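Long-range contact in Esterase/lipase (Uncultured bacterium, PDB 3K6K), which probably hydrolyses carboxylic ester bonds, as an alpha/beta-hydrolase-fold esterase/lipase related to hormone-sensitive lipase: residues A[70-75]-A[111-116]. Residues are numbered along the deposited sequence; the frame is centred on the assembly and turned at random.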
ATOM      1  N   CYS A  70     -30.892  -6.395   6.346  1.00 25.15           N
ATOM      2  CA  CYS A  70     -30.018  -5.649   5.526  1.00 26.22           C
ATOM      3  C   CYS A  70     -30.759  -4.795   4.546  1.00 24.93           C
ATOM      4  O   CYS A  70     -31.926  -5.041   4.263  1.00 26.58           O
ATOM      5  CB  CYS A  70     -29.006  -6.594   4.825  1.00 27.39           C
ATOM      6  SG  CYS A  70     -29.683  -7.618   3.496  1.00 34.43           S
ATOM      7  N   ILE A  71     -30.087  -3.777   4.035  1.00 24.13           N
ATOM      8  CA  ILE A  71     -30.617  -3.017   2.940  1.00 24.25           C
ATOM      9  C   ILE A  71     -29.855  -3.432   1.698  1.00 25.13           C
ATOM     10  O   ILE A  71     -28.644  -3.211   1.600  1.00 26.88           O
ATOM     11  CB  ILE A  71     -30.489  -1.493   3.158  1.00 24.58           C
ATOM     12  CG1 ILE A  71     -31.257  -1.052   4.394  1.00 22.23           C
ATOM     13  CG2 ILE A  71     -30.905  -0.709   1.890  1.00 19.46           C
ATOM     14  CD1 ILE A  71     -31.016   0.472   4.703  1.00 23.39           C
ATOM     15  N   ARG A  72     -30.567  -4.050   0.763  1.00 25.09           N
ATOM     16  CA  ARG A  72     -30.022  -4.449  -0.508  1.00 25.08           C
ATOM     17  C   ARG A  72     -30.148  -3.267  -1.442  1.00 24.72           C
ATOM     18  O   ARG A  72     -31.157  -2.537  -1.392  1.00 24.96           O
ATOM     19  CB  ARG A  72     -30.804  -5.653  -1.028  1.00 25.93           C
ATOM     20  CG  ARG A  72     -30.261  -6.254  -2.297  1.00 27.42           C
ATOM     21  CD  ARG A  72     -30.996  -7.519  -2.750  1.00 32.74           C
ATOM     22  NE  ARG A  72     -32.159  -7.226  -3.580  1.00 36.72           N
ATOM     23  CZ  ARG A  72     -33.378  -7.685  -3.314  1.00 40.29           C
ATOM     24  NH1 ARG A  72     -33.577  -8.476  -2.245  1.00 39.88           N
ATOM     25  NH2 ARG A  72     -34.389  -7.366  -4.125  1.00 42.09           N
ATOM     26  N   GLN A  73     -29.136  -3.070  -2.293  1.00 23.95           N
ATOM     27  CA  GLN A  73     -28.973  -1.831  -3.045  1.00 22.87           C
ATOM     28  C   GLN A  73     -28.414  -2.161  -4.411  1.00 24.44           C
ATOM     29  O   GLN A  73     -27.410  -2.918  -4.537  1.00 24.14           O
ATOM     30  CB  GLN A  73     -28.010  -0.857  -2.294  1.00 22.84           C
ATOM     31  CG  GLN A  73     -28.254  -0.747  -0.793  1.00 18.78           C
ATOM     32  CD  GLN A  73     -27.310   0.168   0.002  1.00 18.48           C
ATOM     33  OE1 GLN A  73     -27.157  -0.019   1.225  1.00 22.48           O
ATOM     34  NE2 GLN A  73     -26.733   1.171  -0.639  1.00 11.69           N
ATOM     35  N   ALA A  74     -29.042  -1.598  -5.430  1.00 24.49           N
ATOM     36  CA  ALA A  74     -28.674  -1.861  -6.811  1.00 26.92           C
ATOM     37  C   ALA A  74     -29.461  -0.997  -7.812  1.00 29.35           C
ATOM     38  O   ALA A  74     -30.604  -0.546  -7.538  1.00 29.14           O
ATOM     39  CB  ALA A  74     -28.901  -3.305  -7.125  1.00 26.83           C
ATOM     40  N   THR A  75     -28.883  -0.805  -8.966  1.00 31.72           N
ATOM     41  CA  THR A  75     -29.603  -0.359 -10.105  1.00 34.92           C
ATOM     42  C   THR A  75     -30.280  -1.520 -10.836  1.00 37.70           C
ATOM     43  O   THR A  75     -29.898  -2.651 -10.751  1.00 37.92           O
ATOM     44  CB  THR A  75     -28.729   0.388 -11.130  1.00 34.91           C
ATOM     45  OG1 THR A  75     -27.692  -0.462 -11.613  1.00 34.36           O
ATOM     46  CG2 THR A  75     -28.176   1.592 -10.570  1.00 33.03           C
ATOM     47  N   SER A 111     -21.720  -1.635 -10.722  1.00 29.19           N
ATOM     48  CA  SER A 111     -22.790  -2.480 -11.342  1.00 29.63           C
ATOM     49  C   SER A 111     -23.095  -3.751 -10.523  1.00 28.85           C
ATOM     50  O   SER A 111     -23.347  -4.839 -11.071  1.00 29.77           O
ATOM     51  CB  SER A 111     -22.465  -2.858 -12.812  1.00 30.38           C
ATOM     52  OG  SER A 111     -22.925  -1.880 -13.744  1.00 33.51           O
ATOM     53  N   ALA A 112     -23.067  -3.600  -9.213  1.00 26.49           N
ATOM     54  CA  ALA A 112     -23.244  -4.698  -8.311  1.00 25.06           C
ATOM     55  C   ALA A 112     -24.530  -4.537  -7.494  1.00 24.73           C
ATOM     56  O   ALA A 112     -25.141  -3.440  -7.385  1.00 24.43           O
ATOM     57  CB  ALA A 112     -22.045  -4.778  -7.352  1.00 24.17           C
ATOM     58  N   THR A 113     -24.899  -5.643  -6.873  1.00 23.85           N
ATOM     59  CA  THR A 113     -25.898  -5.630  -5.872  1.00 23.18           C
ATOM     60  C   THR A 113     -25.154  -5.604  -4.556  1.00 23.69           C
ATOM     61  O   THR A 113     -24.392  -6.503  -4.236  1.00 24.38           O
ATOM     62  CB  THR A 113     -26.817  -6.858  -5.990  1.00 22.72           C
ATOM     63  OG1 THR A 113     -27.392  -6.883  -7.308  1.00 21.79           O
ATOM     64  CG2 THR A 113     -27.910  -6.833  -4.942  1.00 20.47           C
ATOM     65  N   LEU A 114     -25.404  -4.580  -3.764  1.00 23.30           N
ATOM     66  CA  LEU A 114     -24.704  -4.455  -2.516  1.00 22.21           C
ATOM     67  C   LEU A 114     -25.711  -4.737  -1.405  1.00 23.32           C
ATOM     68  O   LEU A 114     -26.855  -4.327  -1.485  1.00 25.80           O
ATOM     69  CB  LEU A 114     -24.091  -3.058  -2.433  1.00 20.10           C
ATOM     70  CG  LEU A 114     -23.361  -2.678  -1.155  1.00 17.27           C
ATOM     71  CD1 LEU A 114     -22.227  -1.656  -1.463  1.00 13.26           C
ATOM     72  CD2 LEU A 114     -24.368  -2.082  -0.167  1.00 13.48           C
ATOM     73  N   TRP A 115     -25.287  -5.428  -0.364  1.00 23.16           N
ATOM     74  CA  TRP A 115     -26.153  -5.851   0.715  1.00 22.77           C
ATOM     75  C   TRP A 115     -25.473  -5.241   1.912  1.00 22.27           C
ATOM     76  O   TRP A 115     -24.437  -5.746   2.317  1.00 22.38           O
ATOM     77  CB  TRP A 115     -26.065  -7.371   0.906  1.00 21.98           C
ATOM     78  CG  TRP A 115     -26.506  -8.162  -0.294  1.00 23.55           C
ATOM     79  CD1 TRP A 115     -25.828  -8.323  -1.457  1.00 23.16           C
ATOM     80  CD2 TRP A 115     -27.743  -8.891  -0.440  1.00 23.40           C
ATOM     81  NE1 TRP A 115     -26.544  -9.105  -2.323  1.00 25.13           N
ATOM     82  CE2 TRP A 115     -27.727  -9.472  -1.726  1.00 23.91           C
ATOM     83  CE3 TRP A 115     -28.869  -9.101   0.398  1.00 24.52           C
ATOM     84  CZ2 TRP A 115     -28.809 -10.251  -2.229  1.00 22.32           C
ATOM     85  CZ3 TRP A 115     -29.933  -9.891  -0.074  1.00 23.36           C
ATOM     86  CH2 TRP A 115     -29.892 -10.464  -1.390  1.00 22.76           C
ATOM     87  N   SER A 116     -26.041  -4.166   2.454  1.00 21.47           N
ATOM     88  CA  SER A 116     -25.445  -3.499   3.591  1.00 20.35           C
ATOM     89  C   SER A 116     -26.005  -4.066   4.879  1.00 20.40           C
ATOM     90  O   SER A 116     -27.205  -3.900   5.219  1.00 20.91           O
ATOM     91  CB  SER A 116     -25.585  -1.963   3.475  1.00 20.38           C
ATOM     92  OG  SER A 116     -24.979  -1.315   4.595  1.00 17.98           O
TER
HETATM   93  O   HOH W   1     -25.402   1.080   3.638  1.00 11.24           O
HETATM   94  O   HOH W   2     -26.183  -1.353  -8.983  1.00 17.73           O
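Four backbone hydrogen bonds join strand 70-74 to strand 113-116 as antiparallel neighbours, their axes at 161°. In the hydrogen-bonded pair Gln73-Leu114, Leu114 N meets Gln73 O at 2.7 Å, nearly straight (171°), whereas the return bond from Gln73 N is more bent (134°) and runs almost along the Leu114 C=O axis. Past this pair, a water accepts from Thr75 N and donates to Ala112 O. Ile71 and Ser116 form the other such pair, with Ile71 N on an in-plane lone pair of Ser116 O. The side chains of both pairs share one sheet face, where a second water accepts from Ser116 OG (2.6 Å) and donates to Gln73 OE1, while Gln73 NE2 bonds to Thr103 of helix 96-110. Extended beyond CG, Gln73 lies alongside Leu114, CD to CD2 3.7 Å.

The other face carries Arg72 and Trp115, a non-hydrogen-bonded pair. Arg72 CG is anti to the backbone N, running the chain alongside the indole before it bends at chi3; CD sits over the ring in a CH-pi contact, 3.6 Å from the six-membered-ring centroid, and Cys70 SG meets the edge at CE3 (3.5 Å). Trp115 NE1 hydrogen-bonds His82 ND1, and the ring touches helix 129-145. An alanine here, lacking the indole, would probably loosen the packing of Arg72, Cys70 and that helix. Chemically, the pairing is two-sided: a water-bridged amide and hydroxyl under helix 96-110, aromatic packing opposite, in the antiparallel part of the alpha/beta-hydrolase sheet.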